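Local coordinates for nucleoside-triphosphatase THEP1 (Aquifex aeolicus, PDB 1YE8), which hydrolyses nucleoside triphosphates (ATP, GTP, CTP, TTP and UTP) to the diphosphate and phosphate, and has no kinase activity, at residues Y79-E82 against L83-I87; L88-A91 against Y92-A95. One frame throughout, in Å; residues are numbered along the deposited sequence.

Contact 1 (Y79-E82 against L83-I87)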
ATOM      1  N   TYR A  79      -6.156  12.070   9.733  1.00 11.21           N
ATOM      2  CA  TYR A  79      -5.762  12.565   8.422  1.00 11.06           C
ATOM      3  C   TYR A  79      -5.542  11.420   7.442  1.00 10.62           C
ATOM      4  O   TYR A  79      -5.920  11.516   6.283  1.00 11.08           O
ATOM      5  CB  TYR A  79      -4.470  13.382   8.502  1.00 11.82           C
ATOM      6  CG  TYR A  79      -4.590  14.740   9.178  1.00 11.44           C
ATOM      7  CD1 TYR A  79      -5.814  15.230   9.635  1.00 12.42           C
ATOM      8  CD2 TYR A  79      -3.464  15.540   9.312  1.00 12.13           C
ATOM      9  CE1 TYR A  79      -5.904  16.498  10.237  1.00 12.80           C
ATOM     10  CE2 TYR A  79      -3.540  16.801   9.899  1.00 13.97           C
ATOM     11  CZ  TYR A  79      -4.755  17.266  10.362  1.00 13.94           C
ATOM     12  OH  TYR A  79      -4.791  18.527  10.953  1.00 15.67           O
ATOM     13  N   PHE A  80      -4.920  10.348   7.924  1.00 10.10           N
ATOM     14  CA  PHE A  80      -4.698   9.180   7.088  1.00  9.73           C
ATOM     15  C   PHE A  80      -6.034   8.580   6.652  1.00  9.09           C
ATOM     16  O   PHE A  80      -6.268   8.330   5.462  1.00  9.22           O
ATOM     17  CB  PHE A  80      -3.849   8.145   7.836  1.00  9.13           C
ATOM     18  CG  PHE A  80      -3.725   6.837   7.114  1.00  8.97           C
ATOM     19  CD1 PHE A  80      -2.937   6.750   5.981  1.00  9.00           C
ATOM     20  CD2 PHE A  80      -4.383   5.702   7.567  1.00  9.26           C
ATOM     21  CE1 PHE A  80      -2.817   5.541   5.271  1.00 10.52           C
ATOM     22  CE2 PHE A  80      -4.268   4.481   6.887  1.00 10.63           C
ATOM     23  CZ  PHE A  80      -3.474   4.409   5.736  1.00 10.00           C
ATOM     24  N   GLU A  81      -6.920   8.358   7.620  1.00  9.56           N
ATOM     25  CA  GLU A  81      -8.204   7.706   7.367  1.00 10.02           C
ATOM     26  C   GLU A  81      -9.086   8.505   6.432  1.00 10.34           C
ATOM     27  O   GLU A  81      -9.817   7.926   5.637  1.00 10.49           O
ATOM     28  CB  GLU A  81      -8.950   7.463   8.684  1.00 10.13           C
ATOM     29  CG  GLU A  81      -8.357   6.336   9.507  1.00 10.85           C
ATOM     30  CD  GLU A  81      -9.030   6.121  10.860  1.00 13.19           C
ATOM     31  OE1 GLU A  81      -9.818   6.980  11.317  1.00 17.36           O
ATOM     32  OE2 GLU A  81      -8.735   5.093  11.488  1.00 12.60           O
ATOM     33  N   GLU A  82      -8.997   9.832   6.518  1.00 11.53           N
ATOM     34  CA  GLU A  82      -9.820  10.716   5.700  1.00 12.54           C
ATOM     35  C   GLU A  82      -9.719  10.353   4.222  1.00 11.90           C
ATOM     36  O   GLU A  82     -10.714  10.413   3.493  1.00 12.81           O
ATOM     37  CB  GLU A  82      -9.387  12.169   5.913  1.00 13.62           C
ATOM     38  CG  GLU A  82     -10.327  13.197   5.309  1.00 17.84           C
ATOM     39  CD  GLU A  82      -9.881  14.620   5.574  1.00 22.43           C
ATOM     40  OE1 GLU A  82      -9.257  14.864   6.629  1.00 23.95           O
ATOM     41  OE2 GLU A  82     -10.163  15.492   4.715  1.00 25.48           O
ATOM     42  N   LEU A  83      -8.515   9.987   3.776  1.00 10.74           N
ATOM     43  CA  LEU A  83      -8.280   9.629   2.382  1.00 10.86           C
ATOM     44  C   LEU A  83      -8.233   8.119   2.178  1.00  9.49           C
ATOM     45  O   LEU A  83      -8.777   7.622   1.200  1.00 10.36           O
ATOM     46  CB  LEU A  83      -6.984  10.277   1.857  1.00 11.04           C
ATOM     47  CG  LEU A  83      -7.127  11.702   1.324  1.00 12.09           C
ATOM     48  CD1 LEU A  83      -7.576  12.681   2.408  1.00 14.89           C
ATOM     49  CD2 LEU A  83      -5.818  12.133   0.691  1.00 12.56           C
ATOM     50  N   ALA A  84      -7.610   7.391   3.102  1.00  9.08           N
ATOM     51  CA  ALA A  84      -7.385   5.951   2.903  1.00  8.99           C
ATOM     52  C   ALA A  84      -8.674   5.146   2.920  1.00  8.90           C
ATOM     53  O   ALA A  84      -8.853   4.247   2.108  1.00  9.06           O
ATOM     54  CB  ALA A  84      -6.422   5.392   3.941  1.00  9.70           C
ATOM     55  N   ILE A  85      -9.562   5.437   3.864  1.00  8.94           N
ATOM     56  CA  ILE A  85     -10.704   4.548   4.059  1.00  9.75           C
ATOM     57  C   ILE A  85     -11.706   4.625   2.897  1.00  9.70           C
ATOM     58  O   ILE A  85     -12.075   3.581   2.336  1.00 10.19           O
ATOM     59  CB  ILE A  85     -11.350   4.731   5.457  1.00  9.95           C
ATOM     60  CG1 ILE A  85     -10.299   4.491   6.558  1.00 10.62           C
ATOM     61  CG2 ILE A  85     -12.551   3.777   5.613  1.00 11.04           C
ATOM     62  CD1 ILE A  85      -9.620   3.100   6.546  1.00 12.27           C
ATOM     63  N   PRO A  86     -12.142   5.822   2.493  1.00  9.82           N
ATOM     64  CA  PRO A  86     -13.116   5.854   1.402  1.00 10.39           C
ATOM     65  C   PRO A  86     -12.547   5.303   0.094  1.00  9.47           C
ATOM     66  O   PRO A  86     -13.282   4.607  -0.611  1.00  9.71           O
ATOM     67  CB  PRO A  86     -13.530   7.326   1.303  1.00 11.56           C
ATOM     68  CG  PRO A  86     -12.567   8.083   2.116  1.00 12.03           C
ATOM     69  CD  PRO A  86     -11.924   7.157   3.089  1.00 10.44           C
ATOM     70  N   ILE A  87     -11.283   5.565  -0.230  1.00  9.26           N
ATOM     71  CA  ILE A  87     -10.774   5.028  -1.491  1.00  9.32           C
ATOM     72  C   ILE A  87     -10.634   3.500  -1.446  1.00  8.98           C
ATOM     73  O   ILE A  87     -10.910   2.833  -2.446  1.00  9.22           O
ATOM     74  CB  ILE A  87      -9.474   5.742  -1.965  1.00  9.09           C
ATOM     75  CG1 ILE A  87      -9.227   5.455  -3.452  1.00  9.45           C
ATOM     76  CG2 ILE A  87      -8.258   5.314  -1.166  1.00 10.18           C
ATOM     77  CD1 ILE A  87     -10.214   6.166  -4.397  1.00 11.34           C
TER
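Ala84 sets its methyl over one face of the Phe80 ring, one turn further along the proline-kinked helix 77-97 of this RecA-like P-loop NTPase. This is an i to i+4 CH-pi contact. Ala84 CB lies 3.8 Å from the centroid of the Phe80 ring, displaced toward the rim, and CZ of Phe80 is its nearest ring atom. The ring reaches the methyl because CG of Phe80 stands anti to the backbone N (chi1 172°). Phe59 and Phe118 also meet this ring, and Ile49 touches both Phe80 and Ala84, so this flank is the tight, buried one. Cutting Phe80 back to an alanine is likely to leave the Ala84 methyl without its aromatic face and to open a gap beside Phe59 and Phe118.

Phe80 O accepts two backbone bonds: from Ala84 N at 2.9 Å, and from Leu83 N at 3.3 Å.

The other flank is looser. Glu81 and Ile85 run side by side, with CB of Glu81 3.9 Å from CG1 of Ile85, and Glu81 OE2 is hydrogen-bonded to Ser115 OG. On the exposed side, the Glu82 chain extends away from the turn. Pro86 has no N-H for the usual helix bond to Glu82 O. Its ring sits there instead, with Pro86 CG 3.3 Å from Glu82 O.

Contact 2 (L88-A91 against Y92-A95); sequences LERA and YREA
Arg90 and Glu94 form a salt bridge one helical turn apart. Arg90 NE gives a nearly straight hydrogen bond to Glu94 OE2 at 2.6 Å (N-H...O 168°). The oxygen lies at the guanidinium edge, almost exactly in its plane. Arg90 NH2 makes a second, weak bond to the same OE2, 3.1 Å away. The guanidinium and carboxylate planes are only 15° apart. Water 1 bridges the pair next to the weak bond: it accepts from Arg90 NH2 and donates to Glu94 OE1 at 2.7 Å. Both carboxylate oxygens are thus engaged, which limits rotation of the group.

The Arg90 chain is extended from CG to NE, and its CG is anti to the backbone N (chi1 173°). This sends the arm outward from the helix, and the Glu94 chain leans back to meet it. The remaining nitrogen of Arg90, NH1, forms a salt bridge with Glu53, so the arginine is held between two acids.

Arg93 behaves differently. Its chain bends back at chi3 and lays a guanidinium face over Glu89 O, while Arg93 NH2 comes within 3.4 Å of Arg90 CA. Glu89 O also accepts the backbone N of Arg93 at 3.0 Å.

On the buried flank, Leu88 packs on Phe118 and Leu121, and Ala91 and Ala95 rest on Ile103. Tyr92 OH is hydrogen-bonded to Asp128, and the ring meets Lys96 in a cation-pi contact. The result is an amphipathic helix with an i to i+4 salt bridge, laid against the parallel sheet of a RecA-like P-loop NTPase.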
ATOM      1  N   LEU A  88     -10.273   2.936  -0.292  1.00  9.05           N
ATOM      2  CA  LEU A  88     -10.198   1.473  -0.204  1.00  9.27           C
ATOM      3  C   LEU A  88     -11.573   0.825  -0.175  1.00  9.02           C
ATOM      4  O   LEU A  88     -11.748  -0.254  -0.735  1.00  9.44           O
ATOM      5  CB  LEU A  88      -9.348   1.017   0.986  1.00 10.22           C
ATOM      6  CG  LEU A  88      -7.832   1.224   0.860  1.00 12.74           C
ATOM      7  CD1 LEU A  88      -7.103   0.453   1.952  1.00 14.37           C
ATOM      8  CD2 LEU A  88      -7.264   0.843  -0.511  1.00 12.96           C
ATOM      9  N   GLU A  89     -12.555   1.464   0.465  1.00  9.38           N
ATOM     10  CA  GLU A  89     -13.912   0.905   0.456  1.00  9.87           C
ATOM     11  C   GLU A  89     -14.459   0.880  -0.974  1.00  9.41           C
ATOM     12  O   GLU A  89     -15.083  -0.095  -1.404  1.00 10.45           O
ATOM     13  CB  GLU A  89     -14.857   1.691   1.373  1.00 10.87           C
ATOM     14  CG  GLU A  89     -14.490   1.597   2.849  1.00 13.20           C
ATOM     15  CD  GLU A  89     -15.034   0.383   3.578  1.00 16.64           C
ATOM     16  OE1 GLU A  89     -15.514  -0.564   2.930  1.00 18.58           O
ATOM     17  OE2 GLU A  89     -14.954   0.361   4.834  1.00 19.09           O
ATOM     18  N   ARG A  90     -14.219   1.963  -1.717  1.00  9.65           N
ATOM     19  CA  ARG A  90     -14.587   2.009  -3.133  1.00 10.22           C
ATOM     20  C   ARG A  90     -13.837   0.942  -3.936  1.00  9.83           C
ATOM     21  O   ARG A  90     -14.442   0.198  -4.714  1.00  9.98           O
ATOM     22  CB  ARG A  90     -14.301   3.392  -3.720  1.00 10.56           C
ATOM     23  CG  ARG A  90     -14.489   3.465  -5.207  1.00 11.34           C
ATOM     24  CD  ARG A  90     -14.144   4.802  -5.832  1.00 13.86           C
ATOM     25  NE  ARG A  90     -13.901   4.559  -7.239  1.00 14.50           N
ATOM     26  CZ  ARG A  90     -13.204   5.324  -8.039  1.00 13.25           C
ATOM     27  NH1 ARG A  90     -12.687   6.480  -7.603  1.00 13.46           N
ATOM     28  NH2 ARG A  90     -13.039   4.926  -9.296  1.00 15.71           N
ATOM     29  N   ALA A  91     -12.519   0.868  -3.737  1.00  9.69           N
ATOM     30  CA  ALA A  91     -11.703  -0.109  -4.465  1.00  9.46           C
ATOM     31  C   ALA A  91     -12.216  -1.532  -4.251  1.00  9.49           C
ATOM     32  O   ALA A  91     -12.340  -2.288  -5.200  1.00 10.36           O
ATOM     33  CB  ALA A  91     -10.247  -0.005  -4.058  1.00  9.72           C
ATOM     34  N   TYR A  92     -12.563  -1.864  -3.007  1.00  9.45           N
ATOM     35  CA  TYR A  92     -13.047  -3.200  -2.658  1.00 10.10           C
ATOM     36  C   TYR A  92     -14.415  -3.463  -3.302  1.00 10.84           C
ATOM     37  O   TYR A  92     -14.616  -4.534  -3.905  1.00 10.90           O
ATOM     38  CB  TYR A  92     -13.064  -3.338  -1.129  1.00 10.52           C
ATOM     39  CG  TYR A  92     -13.343  -4.734  -0.613  1.00 10.93           C
ATOM     40  CD1 TYR A  92     -12.814  -5.861  -1.249  1.00 11.27           C
ATOM     41  CD2 TYR A  92     -14.115  -4.925   0.531  1.00 11.71           C
ATOM     42  CE1 TYR A  92     -13.054  -7.141  -0.770  1.00 13.24           C
ATOM     43  CE2 TYR A  92     -14.351  -6.201   1.020  1.00 14.47           C
ATOM     44  CZ  TYR A  92     -13.826  -7.293   0.358  1.00 14.74           C
ATOM     45  OH  TYR A  92     -14.069  -8.555   0.844  1.00 16.87           O
ATOM     46  N   ARG A  93     -15.340  -2.500  -3.223  1.00 10.86           N
ATOM     47  CA  ARG A  93     -16.634  -2.704  -3.896  1.00 11.30           C
ATOM     48  C   ARG A  93     -16.440  -2.935  -5.387  1.00 11.56           C
ATOM     49  O   ARG A  93     -17.050  -3.832  -5.976  1.00 12.55           O
ATOM     50  CB  ARG A  93     -17.579  -1.516  -3.728  1.00 11.31           C
ATOM     51  CG  ARG A  93     -18.241  -1.402  -2.382  1.00 11.71           C
ATOM     52  CD  ARG A  93     -19.295  -0.301  -2.337  1.00 12.44           C
ATOM     53  NE  ARG A  93     -18.703   1.002  -2.635  1.00 12.43           N
ATOM     54  CZ  ARG A  93     -18.218   1.842  -1.723  1.00 12.36           C
ATOM     55  NH1 ARG A  93     -18.252   1.532  -0.430  1.00 13.68           N
ATOM     56  NH2 ARG A  93     -17.687   2.991  -2.115  1.00 12.37           N
ATOM     57  N   GLU A  94     -15.621  -2.102  -6.017  1.00 11.60           N
ATOM     58  CA  GLU A  94     -15.467  -2.193  -7.468  1.00 12.24           C
ATOM     59  C   GLU A  94     -14.740  -3.469  -7.871  1.00 12.38           C
ATOM     60  O   GLU A  94     -15.114  -4.106  -8.854  1.00 13.81           O
ATOM     61  CB  GLU A  94     -14.747  -0.978  -8.024  1.00 12.83           C
ATOM     62  CG  GLU A  94     -15.550   0.306  -7.995  1.00 15.06           C
ATOM     63  CD  GLU A  94     -14.998   1.311  -8.970  1.00 17.50           C
ATOM     64  OE1 GLU A  94     -14.709   0.920 -10.124  1.00 21.32           O
ATOM     65  OE2 GLU A  94     -14.807   2.467  -8.585  1.00 18.25           O
ATOM     66  N   ALA A  95     -13.707  -3.845  -7.113  1.00 12.41           N
ATOM     67  CA  ALA A  95     -12.883  -5.006  -7.445  1.00 13.07           C
ATOM     68  C   ALA A  95     -13.624  -6.332  -7.268  1.00 13.65           C
ATOM     69  O   ALA A  95     -13.302  -7.305  -7.937  1.00 14.26           O
ATOM     70  CB  ALA A  95     -11.584  -4.999  -6.627  1.00 13.39           C
TER
HETATM   71  O   HOH W   1     -13.606   2.985 -11.508  1.00 36.21           O

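In the fold
Contacts 1 and 2 are successive parts of helix 77-97, with centres 13 Å apart. They adjoin in sequence but do not otherwise touch. Contact 1 faces the antiparallel sheet, through strands 46-51 and 56-61. Contact 2 faces the parallel sheet, through strand 102-105. Helix 77-97 thus spans both sheets, and helix 116-126 flanks it along both contacts. No residue of either contact is among those assigned to ATP binding, but predicted ones lie near. The Phe80 side chain is about 7 Å from that of Ile105, and the Ala95 side chain about 4 Å from that of Ile103. Phe80 is about 12 Å from both the bound magnesium ion and the side chain of Thr14, inferred to bind ATP.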